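Local coordinates for penicillin-binding protein PbpB (Mycobacterium tuberculosis, PDB 6KGU) that cross-links peptidoglycan peptides during cell-wall synthesis through a penicillin-sensitive transpeptidase domain, the target of beta-lactams such as aztreonam, at residues A[205-210]-A[235-241]; A[215-221]-A[514-520]. The contacts are given in a common frame with arbitrary orientation. Where two conformers were deposited one is given. Residues are numbered along the deposited sequence.

Contact 1. Residues A[205-210]-A[235-241]; sequences VQQQVQ and AMANDNT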
loop_
_atom_site.group_PDB
_atom_site.type_symbol
_atom_site.label_atom_id
_atom_site.label_comp_id
_atom_site.label_asym_id
_atom_site.label_seq_id
_atom_site.Cartn_x
_atom_site.Cartn_y
_atom_site.Cartn_z
ATOM N N VAL A 205 12.072 -3.823 5.450
ATOM C CA VAL A 205 11.349 -3.018 4.465
ATOM C C VAL A 205 11.793 -1.559 4.537
ATOM O O VAL A 205 12.029 -0.922 3.508
ATOM C CB VAL A 205 9.833 -3.175 4.670
ATOM C CG1 VAL A 205 9.052 -2.159 3.801
ATOM C CG2 VAL A 205 9.418 -4.627 4.334
ATOM N N GLN A 206 11.960 -1.020 5.751
ATOM C CA GLN A 206 12.320 0.393 5.889
ATOM C C GLN A 206 13.695 0.674 5.295
ATOM O O GLN A 206 13.893 1.690 4.619
ATOM C CB GLN A 206 12.265 0.810 7.367
ATOM C CG GLN A 206 12.413 2.322 7.605
ATOM C CD GLN A 206 12.017 2.746 9.019
ATOM O OE1 GLN A 206 11.210 2.082 9.686
ATOM N NE2 GLN A 206 12.608 3.845 9.494
ATOM N N GLN A 207 14.660 -0.221 5.537
ATOM C CA GLN A 207 15.973 -0.099 4.915
ATOM C C GLN A 207 15.889 -0.212 3.401
ATOM O O GLN A 207 16.510 0.566 2.671
ATOM C CB GLN A 207 16.895 -1.183 5.439
ATOM C CG GLN A 207 17.352 -1.034 6.843
ATOM C CD GLN A 207 18.278 -2.179 7.157
ATOM O OE1 GLN A 207 17.826 -3.317 7.379
ATOM N NE2 GLN A 207 19.580 -1.919 7.088
ATOM N N GLN A 208 15.171 -1.218 2.910
ATOM C CA GLN A 208 15.048 -1.370 1.463
ATOM C C GLN A 208 14.383 -0.150 0.839
ATOM O O GLN A 208 14.743 0.248 -0.277
ATOM C CB GLN A 208 14.285 -2.657 1.138
ATOM C CG GLN A 208 15.138 -3.938 1.383
ATOM C CD GLN A 208 16.200 -4.139 0.298
ATOM O OE1 GLN A 208 16.001 -3.760 -0.859
ATOM N NE2 GLN A 208 17.319 -4.736 0.668
ATOM N N VAL A 209 13.450 0.490 1.554
ATOM C CA VAL A 209 12.821 1.687 0.998
ATOM C C VAL A 209 13.839 2.819 0.889
ATOM O O VAL A 209 13.832 3.592 -0.085
ATOM C CB VAL A 209 11.596 2.077 1.849
ATOM C CG1 VAL A 209 11.286 3.559 1.725
ATOM C CG2 VAL A 209 10.379 1.222 1.427
ATOM N N GLN A 210 14.718 2.945 1.894
ATOM C CA GLN A 210 15.744 3.987 1.867
ATOM C C GLN A 210 16.684 3.776 0.687
ATOM O O GLN A 210 16.978 4.709 -0.065
ATOM C CB GLN A 210 16.536 4.005 3.183
ATOM C CG GLN A 210 17.567 5.164 3.258
ATOM C CD GLN A 210 16.896 6.537 3.093
ATOM O OE1 GLN A 210 16.125 6.961 3.951
ATOM N NE2 GLN A 210 17.174 7.218 1.980
ATOM N N ALA A 235 4.213 -4.011 7.955
ATOM C CA ALA A 235 5.262 -3.015 7.774
ATOM C C ALA A 235 4.656 -1.810 7.070
ATOM O O ALA A 235 3.807 -1.963 6.189
ATOM C CB ALA A 235 6.448 -3.555 6.955
ATOM N N MET A 236 5.105 -0.615 7.457
ATOM C CA MET A 236 4.683 0.613 6.786
ATOM C C MET A 236 5.875 1.554 6.891
ATOM O O MET A 236 6.267 1.930 8.000
ATOM C CB MET A 236 3.425 1.203 7.442
ATOM C CG MET A 236 2.880 2.471 6.801
ATOM S SD MET A 236 1.356 3.091 7.587
ATOM C CE MET A 236 0.129 2.063 6.768
ATOM N N ALA A 237 6.472 1.904 5.761
ATOM C CA ALA A 237 7.726 2.643 5.797
ATOM C C ALA A 237 7.798 3.685 4.693
ATOM O O ALA A 237 7.218 3.526 3.614
ATOM C CB ALA A 237 8.932 1.707 5.674
ATOM N N ASN A 238 8.534 4.754 4.981
ATOM C CA ASN A 238 8.931 5.725 3.980
ATOM C C ASN A 238 10.419 5.983 4.136
ATOM O O ASN A 238 11.026 5.611 5.143
ATOM C CB ASN A 238 8.134 7.027 4.108
ATOM C CG ASN A 238 7.940 7.428 5.542
ATOM O OD1 ASN A 238 6.885 7.169 6.136
ATOM N ND2 ASN A 238 8.971 8.049 6.129
ATOM N N ASP A 239 11.008 6.602 3.114
ATOM C CA ASP A 239 12.405 6.999 3.195
ATOM C C ASP A 239 12.543 8.216 4.108
ATOM O O ASP A 239 11.562 8.902 4.420
ATOM C CB ASP A 239 12.942 7.337 1.805
ATOM C CG ASP A 239 12.373 8.645 1.269
ATOM O OD1 ASP A 239 11.152 8.692 0.959
ATOM O OD2 ASP A 239 13.151 9.617 1.145
ATOM N N ASN A 240 13.782 8.483 4.533
ATOM C CA ASN A 240 14.125 9.751 5.184
ATOM C C ASN A 240 13.407 9.925 6.528
ATOM O O ASN A 240 13.073 11.050 6.917
ATOM C CB ASN A 240 13.809 10.934 4.257
ATOM C CG ASN A 240 14.526 12.218 4.663
ATOM O OD1 ASN A 240 15.611 12.174 5.246
ATOM N ND2 ASN A 240 13.917 13.369 4.354
ATOM N N THR A 241 13.152 8.814 7.233
ATOM C CA THR A 241 12.334 8.842 8.442
ATOM C C THR A 241 13.092 9.490 9.592
ATOM O O THR A 241 14.245 9.138 9.869
ATOM C CB THR A 241 11.923 7.429 8.849
ATOM O OG1 THR A 241 11.271 6.771 7.753
ATOM C CG2 THR A 241 10.976 7.479 10.039
HETATM O O HOH W 1 13.394 4.245 4.863
HETATM O O HOH W 2 14.072 5.704 7.038
HETATM O O HOH W 3 15.820 9.983 2.082
HETATM O O HOH W 4 17.360 10.001 4.316
#
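Helix 205-210 runs nearly parallel to strand 235-238, their axes 27° apart and 7.4 Å at closest approach, and the backbones draw nearest where the strand gives way to a turn: CA of Gln-210 is 4.7 Å from CA of Asp-239. Along the strand, small alanines let the helix sit close: CB of Ala-237 lies 3.6 Å from CA of Gln-206, and CB of Ala-235 4.1 Å from CB of Val-205; further along, CG1 of Val-209 reaches N of Asp-239 at 3.4 Å. The direct polar link comes at the turn, where Asn-240, with positive phi, donates its backbone N to OE1 of Gln-210 (2.9 Å). Water 1 bridges the carbonyls of Gln-206 (2.6 Å from O) and Asn-238 (2.7 Å from O). The amide of Gln-206 is held mainly by Ser-132 and Ala-134. The contact is helix-on-sheet packing in the transpeptidase domain: strand 233-238 edges the antiparallel sheet beside strand 220-227, whose Val-221 and Ala-223 also touch Val-209, while Met-236, on the strand's other face, touches helix 259-262.

Contact 2. Residues A[215-221]-A[514-520]; sequences LSGAHNV and MLDNPAR
A single carbonyl at a helix end receives two successive backbone amides from a distant loop: O of Ser-216 accepts N of Arg-520 at 3.0 Å and, weakly, N of Ala-519 at 2.7 Å. Arg-520 also bonds O of Leu-215 through NE (2.9 Å). Gly-217 leaves the helix with positive phi (73°), as Asn-517 leaves its strand (51°); a CB on Gly-217 would crowd Ala-519 and Arg-520. Ser-216, chi1 p, forms an ST turn, its OG accepting N of Ala-218 at 3.1 Å and also bonded to Ala-212. Ala-218 CB packs on Pro-518 CB (3.9 Å) and Leu-515 CB (4.2 Å). The segments run antiparallel throughout (CA-CA: Ser-216/Arg-520 4.4 Å, Ala-218/Pro-518 3.7 Å, Val-221/Leu-515 4.6 Å): N of His-219 donates to O of Asp-516 (2.8 Å), N of Asp-516 to O of Asn-220 (2.9 Å). Val-221 (t) and Leu-515 (m, p) form a non-hydrogen-bonded pair, CG2 to CG 3.8 Å. Helix 199-216 thus turns into strand 220-227 alongside strand 509-516 of the antiparallel transpeptidase sheet, with strand 493-502 beyond.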
loop_
_atom_site.group_PDB
_atom_site.type_symbol
_atom_site.label_atom_id
_atom_site.label_comp_id
_atom_site.label_asym_id
_atom_site.label_seq_id
_atom_site.Cartn_x
_atom_site.Cartn_y
_atom_site.Cartn_z
ATOM N N LEU A 215 18.825 4.758 -4.776
ATOM C CA LEU A 215 19.222 4.184 -6.064
ATOM C C LEU A 215 18.417 4.759 -7.219
ATOM O O LEU A 215 18.970 5.018 -8.297
ATOM C CB LEU A 215 19.065 2.666 -6.041
ATOM C CG LEU A 215 20.118 1.886 -5.253
ATOM C CD1 LEU A 215 19.795 0.405 -5.262
ATOM C CD2 LEU A 215 21.490 2.115 -5.840
ATOM N N SER A 216 17.100 4.919 -7.034
ATOM C CA SER A 216 16.234 5.377 -8.116
ATOM C C SER A 216 16.300 6.881 -8.346
ATOM O O SER A 216 15.829 7.349 -9.390
ATOM C CB SER A 216 14.783 5.008 -7.823
ATOM O OG SER A 216 14.319 5.795 -6.737
ATOM N N GLY A 217 16.844 7.648 -7.401
ATOM C CA GLY A 217 16.763 9.095 -7.529
ATOM C C GLY A 217 15.390 9.681 -7.283
ATOM O O GLY A 217 15.194 10.880 -7.510
ATOM N N ALA A 218 14.428 8.872 -6.820
ATOM C CA ALA A 218 13.090 9.374 -6.521
ATOM C C ALA A 218 13.131 10.428 -5.412
ATOM O O ALA A 218 14.013 10.423 -4.547
ATOM C CB ALA A 218 12.173 8.212 -6.106
ATOM N N HIS A 219 12.146 11.330 -5.432
ATOM C CA HIS A 219 11.997 12.320 -4.364
ATOM C C HIS A 219 11.584 11.675 -3.053
ATOM O O HIS A 219 11.867 12.212 -1.981
ATOM C CB HIS A 219 10.935 13.368 -4.714
ATOM C CG HIS A 219 11.331 14.325 -5.791
ATOM N ND1 HIS A 219 10.405 15.100 -6.465
ATOM C CD2 HIS A 219 12.542 14.652 -6.302
ATOM C CE1 HIS A 219 11.030 15.850 -7.354
ATOM N NE2 HIS A 219 12.327 15.602 -7.273
ATOM N N ASN A 220 10.840 10.575 -3.114
ATOM C CA ASN A 220 10.504 9.841 -1.902
ATOM C C ASN A 220 9.976 8.472 -2.303
ATOM O O ASN A 220 9.604 8.254 -3.456
ATOM C CB ASN A 220 9.497 10.602 -1.026
ATOM C CG ASN A 220 8.366 11.185 -1.813
ATOM O OD1 ASN A 220 8.381 12.368 -2.194
ATOM N ND2 ASN A 220 7.361 10.361 -2.070
ATOM N N VAL A 221 10.002 7.542 -1.351
ATOM C CA VAL A 221 9.596 6.155 -1.577
ATOM C C VAL A 221 8.817 5.719 -0.345
ATOM O O VAL A 221 9.133 6.126 0.774
ATOM C CB VAL A 221 10.815 5.220 -1.831
ATOM C CG1 VAL A 221 10.405 3.699 -1.958
ATOM C CG2 VAL A 221 11.555 5.630 -3.093
ATOM N N MET A 514 5.312 2.812 -3.756
ATOM C CA MET A 514 5.216 3.972 -4.626
ATOM C C MET A 514 6.532 4.735 -4.596
ATOM O O MET A 514 7.163 4.876 -3.549
ATOM C CB MET A 514 4.045 4.894 -4.238
ATOM C CG MET A 514 3.875 6.063 -5.203
ATOM S SD MET A 514 4.924 7.492 -4.804
ATOM C CE MET A 514 3.938 8.233 -3.504
ATOM N N LEU A 515 6.959 5.193 -5.775
ATOM C CA LEU A 515 8.155 6.016 -5.960
ATOM C C LEU A 515 7.751 7.338 -6.588
ATOM O O LEU A 515 7.081 7.351 -7.625
ATOM C CB LEU A 515 9.177 5.352 -6.879
ATOM C CG LEU A 515 9.965 4.185 -6.284
ATOM C CD1 LEU A 515 9.081 2.998 -6.297
ATOM C CD2 LEU A 515 11.227 3.904 -7.091
ATOM N N ASP A 516 8.187 8.442 -5.988
ATOM C CA ASP A 516 7.856 9.772 -6.488
ATOM C C ASP A 516 8.938 10.187 -7.478
ATOM O O ASP A 516 10.038 10.587 -7.085
ATOM C CB ASP A 516 7.727 10.769 -5.342
ATOM C CG ASP A 516 7.369 12.180 -5.827
ATOM O OD1 ASP A 516 7.387 12.434 -7.053
ATOM O OD2 ASP A 516 7.075 13.043 -4.983
ATOM N N ASN A 517 8.612 10.078 -8.759
ATOM C CA ASN A 517 9.456 10.521 -9.865
ATOM C C ASN A 517 10.904 10.021 -9.835
ATOM O O ASN A 517 11.840 10.827 -9.803
ATOM C CB ASN A 517 9.427 12.039 -9.961
ATOM C CG ASN A 517 10.021 12.534 -11.269
ATOM O OD1 ASN A 517 9.789 11.947 -12.334
ATOM N ND2 ASN A 517 10.801 13.588 -11.196
ATOM N N PRO A 518 11.126 8.712 -9.889
ATOM C CA PRO A 518 12.504 8.213 -9.946
ATOM C C PRO A 518 13.129 8.495 -11.305
ATOM O O PRO A 518 12.449 8.537 -12.335
ATOM C CB PRO A 518 12.349 6.705 -9.711
ATOM C CG PRO A 518 10.993 6.388 -10.281
ATOM C CD PRO A 518 10.137 7.624 -10.028
ATOM N N ALA A 519 14.445 8.716 -11.289
ATOM C CA ALA A 519 15.209 8.812 -12.525
ATOM C C ALA A 519 15.612 7.436 -13.049
ATOM O O ALA A 519 15.909 7.302 -14.239
ATOM C CB ALA A 519 16.459 9.682 -12.305
ATOM N N ARG A 520 15.606 6.416 -12.188
ATOM C CA ARG A 520 16.066 5.067 -12.513
ATOM C C ARG A 520 15.154 4.062 -11.815
ATOM O O ARG A 520 14.295 4.429 -11.012
ATOM C CB ARG A 520 17.532 4.852 -12.082
ATOM C CG ARG A 520 18.527 5.810 -12.763
ATOM C CD ARG A 520 19.917 5.749 -12.119
ATOM N NE ARG A 520 19.909 6.305 -10.775
ATOM C CZ ARG A 520 19.961 7.605 -10.518
ATOM N NH1 ARG A 520 20.029 8.472 -11.513
ATOM N NH2 ARG A 520 19.932 8.033 -9.270
#

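How the contacts relate
Contacts 1 and 2 lie with their centres 13 Å apart and alternate along the chain: 205-210, 215-221, 235-241, then 514-520 some 270 residues later. Both use helix 199-216, contact 1 its middle and contact 2 its end. Strand 220-227 follows the helix and sits between strands 233-238 and 509-516, so the contacts reach its two neighbours in one antiparallel sheet. They meet directly where OD1 of Asp-239 lies 2.8 Å from N of Val-221, a probable hydrogen bond, and CG1 of Val-209 packs 3.5 Å from O of Val-221. Together they join the early helix and strands of the transpeptidase domain to a strand from its far end, away from Ser-269, the probable acylated serine.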